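Local coordinates for mandelate racemase / muconate lactonizing enzyme (Burkholderia pseudomallei, PDB 2POD), which is of unknown function but belongs to the enolase superfamily, whose members share a metal-dependent barrel active site, and may be a lyase, at residues F156-L168 against P203-M215. Residues are numbered along the deposited sequence; the frame is centred on the assembly and turned at random.
Sequences FLHRADELALDLL and PFEKIRRAVGDKM
The small side chains of A160, A164 and A210 lie where helices 160-168 and 203-210 approach, their axes 7.9 Å apart and crossing at -46° while running broadly the same way, consistent with their close packing. The methyl CB of A160 meets I207 CG2 at 3.7 Å, and one turn on, A164 CB packs against CB of I207 and CG2 of V211. A210 CB lies against D161 CB and close to the D161 carbonyl. The two methyls of V211 divide the work. Set by chi1 of -73°, CG1 lies anti to the carbonyl carbon and serves L165 and L168, while CG2 turns to A164. L165 and V211 pass in opposite directions, whereas L168 and V211 meet tip to tip, L168 CD2 to V211 CG1 at 3.8 Å. With its CG anti to the backbone N (chi1 -160°), L168 also sets CD1 against K214 CB at 3.8 Å and selenomethionine M215 CE at 3.9 Å. K214 crosses L168 at nearly a right angle, its bent chain bringing NZ back to V211 O in the carbonyl plane, a 2.9 Å hydrogen bond. At the other end the aliphatic chain of K206 runs obliquely over D161, with K206 CG 3.7 Å from D161 OD2; the charged atoms, D161 OD2 and K206 NZ, stay 5.2 Å apart. Deeper in, L167 and M215 both touch M175 on strand 174-177, and I207 reaches V217 on strand 216-220, so these are neighbouring outer helices of the modified TIM barrel, (beta/alpha)7beta, of the enolase superfamily, seated on its parallel strands. No hydrogen bond or salt bridge joins the segments; cohesion is therefore chiefly apolar, with the D161 and K206 charges adding at most a loose, probably solvent-screened attraction.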
loop_
_atom_site.group_PDB
_atom_site.type_symbol
_atom_site.label_atom_id
_atom_site.label_comp_id
_atom_site.label_asym_id
_atom_site.label_seq_id
_atom_site.Cartn_x
_atom_site.Cartn_y
_atom_site.Cartn_z
ATOM N N PHE B 156 -25.969 -29.876 -21.824
ATOM C CA PHE B 156 -25.366 -28.537 -21.945
ATOM C C PHE B 156 -24.370 -28.344 -23.089
ATOM O O PHE B 156 -24.229 -27.235 -23.615
ATOM C CB PHE B 156 -24.908 -27.922 -20.602
ATOM C CG PHE B 156 -23.483 -28.256 -20.176
ATOM C CD1 PHE B 156 -23.260 -29.069 -19.069
ATOM C CD2 PHE B 156 -22.379 -27.691 -20.814
ATOM C CE1 PHE B 156 -21.968 -29.359 -18.635
ATOM C CE2 PHE B 156 -21.077 -27.982 -20.397
ATOM C CZ PHE B 156 -20.871 -28.815 -19.301
ATOM N N LEU B 157 -23.698 -29.428 -23.469
ATOM C CA LEU B 157 -22.745 -29.397 -24.573
ATOM C C LEU B 157 -23.406 -29.153 -25.925
ATOM O O LEU B 157 -22.824 -28.502 -26.791
ATOM C CB LEU B 157 -21.904 -30.676 -24.602
ATOM C CG LEU B 157 -20.797 -30.751 -23.544
ATOM C CD1 LEU B 157 -20.359 -32.190 -23.299
ATOM C CD2 LEU B 157 -19.609 -29.867 -23.918
ATOM N N HIS B 158 -24.626 -29.662 -26.091
ATOM C CA HIS B 158 -25.219 -29.808 -27.418
ATOM C C HIS B 158 -26.598 -29.166 -27.549
ATOM O O HIS B 158 -26.854 -28.431 -28.506
ATOM C CB HIS B 158 -25.245 -31.283 -27.837
ATOM C CG HIS B 158 -23.916 -31.963 -27.717
ATOM N ND1 HIS B 158 -22.814 -31.575 -28.449
ATOM C CD2 HIS B 158 -23.507 -32.989 -26.935
ATOM C CE1 HIS B 158 -21.786 -32.339 -28.130
ATOM N NE2 HIS B 158 -22.178 -33.205 -27.213
ATOM N N ARG B 159 -27.523 -29.525 -26.511
ATOM C CA ARG B 159 -28.941 -29.133 -26.506
ATOM C C ARG B 159 -29.241 -28.264 -25.279
ATOM O O ARG B 159 -30.096 -28.599 -24.454
ATOM C CB ARG B 159 -29.865 -30.372 -26.517
ATOM C CG ARG B 159 -29.274 -31.623 -27.203
ATOM C CD ARG B 159 -30.138 -32.876 -26.998
ATOM N NE ARG B 159 -29.920 -33.568 -25.713
ATOM C CZ ARG B 159 -28.823 -34.267 -25.381
ATOM N NH1 ARG B 159 -27.789 -34.370 -26.219
ATOM N NH2 ARG B 159 -28.749 -34.863 -24.189
ATOM N N ALA B 160 -28.487 -27.055 -25.136
ATOM C CA ALA B 160 -28.495 -26.340 -23.860
ATOM C C ALA B 160 -29.788 -25.551 -23.635
ATOM O O ALA B 160 -30.191 -25.320 -22.491
ATOM C CB ALA B 160 -27.280 -25.427 -23.763
ATOM N N ASP B 161 -30.424 -25.147 -24.734
ATOM C CA ASP B 161 -31.779 -24.588 -24.712
ATOM C C ASP B 161 -32.817 -25.524 -24.082
ATOM O O ASP B 161 -33.651 -25.084 -23.283
ATOM C CB ASP B 161 -32.232 -24.136 -26.116
ATOM C CG ASP B 161 -31.672 -25.003 -27.245
ATOM O OD1 ASP B 161 -31.404 -26.206 -27.034
ATOM O OD2 ASP B 161 -31.510 -24.471 -28.365
ATOM N N GLU B 162 -32.741 -26.807 -24.431
ATOM C CA GLU B 162 -33.684 -27.818 -23.956
ATOM C C GLU B 162 -33.538 -28.089 -22.463
ATOM O O GLU B 162 -34.535 -28.224 -21.752
ATOM C CB GLU B 162 -33.516 -29.123 -24.744
ATOM C CG GLU B 162 -34.445 -29.253 -25.942
ATOM C CD GLU B 162 -33.774 -29.916 -27.134
ATOM O OE1 GLU B 162 -33.515 -31.142 -27.072
ATOM O OE2 GLU B 162 -33.509 -29.210 -28.135
ATOM N N LEU B 163 -32.291 -28.160 -22.001
ATOM C CA LEU B 163 -31.972 -28.447 -20.602
ATOM C C LEU B 163 -32.425 -27.315 -19.679
ATOM O O LEU B 163 -32.944 -27.562 -18.586
ATOM C CB LEU B 163 -30.468 -28.703 -20.459
ATOM C CG LEU B 163 -29.778 -28.653 -19.096
ATOM C CD1 LEU B 163 -30.198 -29.813 -18.203
ATOM C CD2 LEU B 163 -28.293 -28.666 -19.314
ATOM N N ALA B 164 -32.232 -26.084 -20.147
ATOM C CA ALA B 164 -32.693 -24.884 -19.463
ATOM C C ALA B 164 -34.208 -24.872 -19.264
ATOM O O ALA B 164 -34.688 -24.704 -18.142
ATOM C CB ALA B 164 -32.240 -23.651 -20.222
ATOM N N LEU B 165 -34.948 -25.079 -20.355
ATOM C CA LEU B 165 -36.416 -25.155 -20.335
ATOM C C LEU B 165 -36.945 -26.267 -19.426
ATOM O O LEU B 165 -37.949 -26.090 -18.727
ATOM C CB LEU B 165 -36.955 -25.332 -21.756
ATOM C CG LEU B 165 -36.887 -24.115 -22.688
ATOM C CD1 LEU B 165 -37.016 -24.546 -24.150
ATOM C CD2 LEU B 165 -37.942 -23.057 -22.330
ATOM N N ASP B 166 -36.245 -27.397 -19.434
ATOM C CA ASP B 166 -36.558 -28.538 -18.584
ATOM C C ASP B 166 -36.335 -28.251 -17.093
ATOM O O ASP B 166 -37.154 -28.644 -16.256
ATOM C CB ASP B 166 -35.744 -29.758 -19.046
ATOM C CG ASP B 166 -35.966 -30.982 -18.182
ATOM O OD1 ASP B 166 -34.974 -31.697 -17.938
ATOM O OD2 ASP B 166 -37.117 -31.241 -17.758
ATOM N N LEU B 167 -35.243 -27.566 -16.764
ATOM C CA LEU B 167 -34.976 -27.178 -15.376
ATOM C C LEU B 167 -35.963 -26.142 -14.855
ATOM O O LEU B 167 -36.372 -26.197 -13.694
ATOM C CB LEU B 167 -33.543 -26.671 -15.210
ATOM C CG LEU B 167 -32.470 -27.756 -15.197
ATOM C CD1 LEU B 167 -31.133 -27.176 -15.558
ATOM C CD2 LEU B 167 -32.407 -28.487 -13.861
ATOM N N LEU B 168 -36.348 -25.214 -15.726
ATOM C CA LEU B 168 -37.334 -24.191 -15.403
ATOM C C LEU B 168 -38.731 -24.762 -15.128
ATOM O O LEU B 168 -39.478 -24.207 -14.316
ATOM C CB LEU B 168 -37.392 -23.151 -16.522
ATOM C CG LEU B 168 -37.986 -21.782 -16.182
ATOM C CD1 LEU B 168 -36.939 -20.882 -15.544
ATOM C CD2 LEU B 168 -38.565 -21.141 -17.430
ATOM N N PRO B 203 -23.139 -22.686 -25.945
ATOM C CA PRO B 203 -24.007 -22.970 -24.790
ATOM C C PRO B 203 -24.656 -21.788 -24.058
ATOM O O PRO B 203 -25.716 -21.971 -23.471
ATOM C CB PRO B 203 -23.084 -23.740 -23.844
ATOM C CG PRO B 203 -22.154 -24.439 -24.752
ATOM C CD PRO B 203 -21.870 -23.438 -25.835
ATOM N N PHE B 204 -24.044 -20.603 -24.087
ATOM C CA PHE B 204 -24.623 -19.437 -23.418
ATOM C C PHE B 204 -25.700 -18.743 -24.244
ATOM O O PHE B 204 -26.672 -18.231 -23.687
ATOM C CB PHE B 204 -23.541 -18.442 -22.968
ATOM C CG PHE B 204 -22.612 -18.998 -21.933
ATOM C CD1 PHE B 204 -22.980 -19.021 -20.591
ATOM C CD2 PHE B 204 -21.378 -19.524 -22.303
ATOM C CE1 PHE B 204 -22.130 -19.553 -19.631
ATOM C CE2 PHE B 204 -20.522 -20.066 -21.354
ATOM C CZ PHE B 204 -20.897 -20.081 -20.014
ATOM N N GLU B 205 -25.519 -18.724 -25.563
ATOM C CA GLU B 205 -26.477 -18.079 -26.468
ATOM C C GLU B 205 -27.776 -18.871 -26.601
ATOM O O GLU B 205 -28.856 -18.280 -26.666
ATOM C CB GLU B 205 -25.856 -17.834 -27.846
ATOM C CG GLU B 205 -26.652 -16.868 -28.723
ATOM C CD GLU B 205 -25.775 -15.935 -29.540
ATOM O OE1 GLU B 205 -26.305 -14.925 -30.055
ATOM O OE2 GLU B 205 -24.560 -16.207 -29.670
ATOM N N LYS B 206 -27.656 -20.200 -26.634
ATOM C CA LYS B 206 -28.802 -21.110 -26.690
ATOM C C LYS B 206 -29.789 -20.888 -25.549
ATOM O O LYS B 206 -30.992 -20.760 -25.784
ATOM C CB LYS B 206 -28.336 -22.569 -26.715
ATOM C CG LYS B 206 -28.092 -23.110 -28.118
ATOM C CD LYS B 206 -27.456 -24.494 -28.095
ATOM C CE LYS B 206 -27.683 -25.235 -29.411
ATOM N NZ LYS B 206 -26.777 -24.776 -30.504
ATOM N N ILE B 207 -29.276 -20.817 -24.321
ATOM C CA ILE B 207 -30.130 -20.598 -23.154
ATOM C C ILE B 207 -30.591 -19.143 -22.991
ATOM O O ILE B 207 -31.629 -18.883 -22.377
ATOM C CB ILE B 207 -29.562 -21.231 -21.832
ATOM C CG1 ILE B 207 -28.948 -20.198 -20.894
ATOM C CG2 ILE B 207 -28.588 -22.342 -22.109
ATOM C CD1 ILE B 207 -29.747 -20.037 -19.640
ATOM N N ARG B 208 -29.828 -18.210 -23.559
ATOM C CA ARG B 208 -30.247 -16.814 -23.666
ATOM C C ARG B 208 -31.515 -16.671 -24.515
ATOM O O ARG B 208 -32.420 -15.914 -24.165
ATOM C CB ARG B 208 -29.114 -15.955 -24.237
ATOM C CG ARG B 208 -28.909 -14.616 -23.530
ATOM C CD ARG B 208 -29.164 -13.423 -24.449
ATOM N NE ARG B 208 -28.295 -13.418 -25.631
ATOM C CZ ARG B 208 -27.130 -12.778 -25.721
ATOM N NH1 ARG B 208 -26.659 -12.074 -24.699
ATOM N NH2 ARG B 208 -26.428 -12.843 -26.845
ATOM N N ARG B 209 -31.580 -17.416 -25.617
ATOM C CA ARG B 209 -32.769 -17.446 -26.466
ATOM C C ARG B 209 -33.943 -18.205 -25.843
ATOM O O ARG B 209 -35.093 -17.787 -25.987
ATOM C CB ARG B 209 -32.435 -18.015 -27.847
ATOM C CG ARG B 209 -32.263 -16.962 -28.924
ATOM C CD ARG B 209 -30.813 -16.521 -29.047
ATOM N NE ARG B 209 -30.615 -15.592 -30.158
ATOM C CZ ARG B 209 -30.317 -15.952 -31.405
ATOM N NH1 ARG B 209 -30.157 -15.025 -32.340
ATOM N NH2 ARG B 209 -30.178 -17.235 -31.724
ATOM N N ALA B 210 -33.647 -19.307 -25.150
ATOM C CA ALA B 210 -34.682 -20.167 -24.563
ATOM C C ALA B 210 -35.386 -19.545 -23.355
ATOM O O ALA B 210 -36.592 -19.292 -23.400
ATOM C CB ALA B 210 -34.116 -21.530 -24.208
ATOM N N VAL B 211 -34.633 -19.292 -22.285
ATOM C CA VAL B 211 -35.222 -18.831 -21.025
ATOM C C VAL B 211 -34.908 -17.370 -20.678
ATOM O O VAL B 211 -35.706 -16.708 -20.007
ATOM C CB VAL B 211 -34.891 -19.769 -19.828
ATOM C CG1 VAL B 211 -35.672 -21.069 -19.928
ATOM C CG2 VAL B 211 -33.421 -20.065 -19.762
ATOM N N GLY B 212 -33.755 -16.881 -21.137
ATOM C CA GLY B 212 -33.371 -15.472 -21.002
ATOM C C GLY B 212 -33.165 -15.016 -19.569
ATOM O O GLY B 212 -32.278 -15.512 -18.869
ATOM N N ASP B 213 -34.016 -14.082 -19.144
ATOM C CA ASP B 213 -34.006 -13.497 -17.799
ATOM C C ASP B 213 -34.201 -14.487 -16.650
ATOM O O ASP B 213 -33.769 -14.225 -15.526
ATOM C CB ASP B 213 -35.094 -12.422 -17.698
ATOM C CG ASP B 213 -34.570 -11.026 -17.969
ATOM O OD1 ASP B 213 -33.353 -10.871 -18.218
ATOM O OD2 ASP B 213 -35.384 -10.077 -17.930
ATOM N N LYS B 214 -34.860 -15.609 -16.934
ATOM C CA LYS B 214 -35.459 -16.447 -15.898
ATOM C C LYS B 214 -34.445 -17.366 -15.226
ATOM O O LYS B 214 -34.686 -17.868 -14.132
ATOM C CB LYS B 214 -36.627 -17.261 -16.472
ATOM C CG LYS B 214 -37.974 -16.543 -16.422
ATOM C CD LYS B 214 -39.080 -17.374 -17.066
ATOM C CE LYS B 214 -39.486 -16.819 -18.429
ATOM N NZ LYS B 214 -38.494 -17.137 -19.498
HETATM N N MSE B 215 -33.311 -17.567 -15.890
HETATM C CA MSE B 215 -32.245 -18.438 -15.407
HETATM C C MSE B 215 -31.000 -17.629 -15.038
HETATM O O MSE B 215 -30.592 -16.722 -15.766
HETATM C CB MSE B 215 -31.887 -19.448 -16.495
HETATM C CG MSE B 215 -30.984 -20.584 -16.060
HETATM SE SE MSE B 215 -31.916 -21.946 -15.030
HETATM C CE MSE B 215 -33.409 -22.321 -16.237
#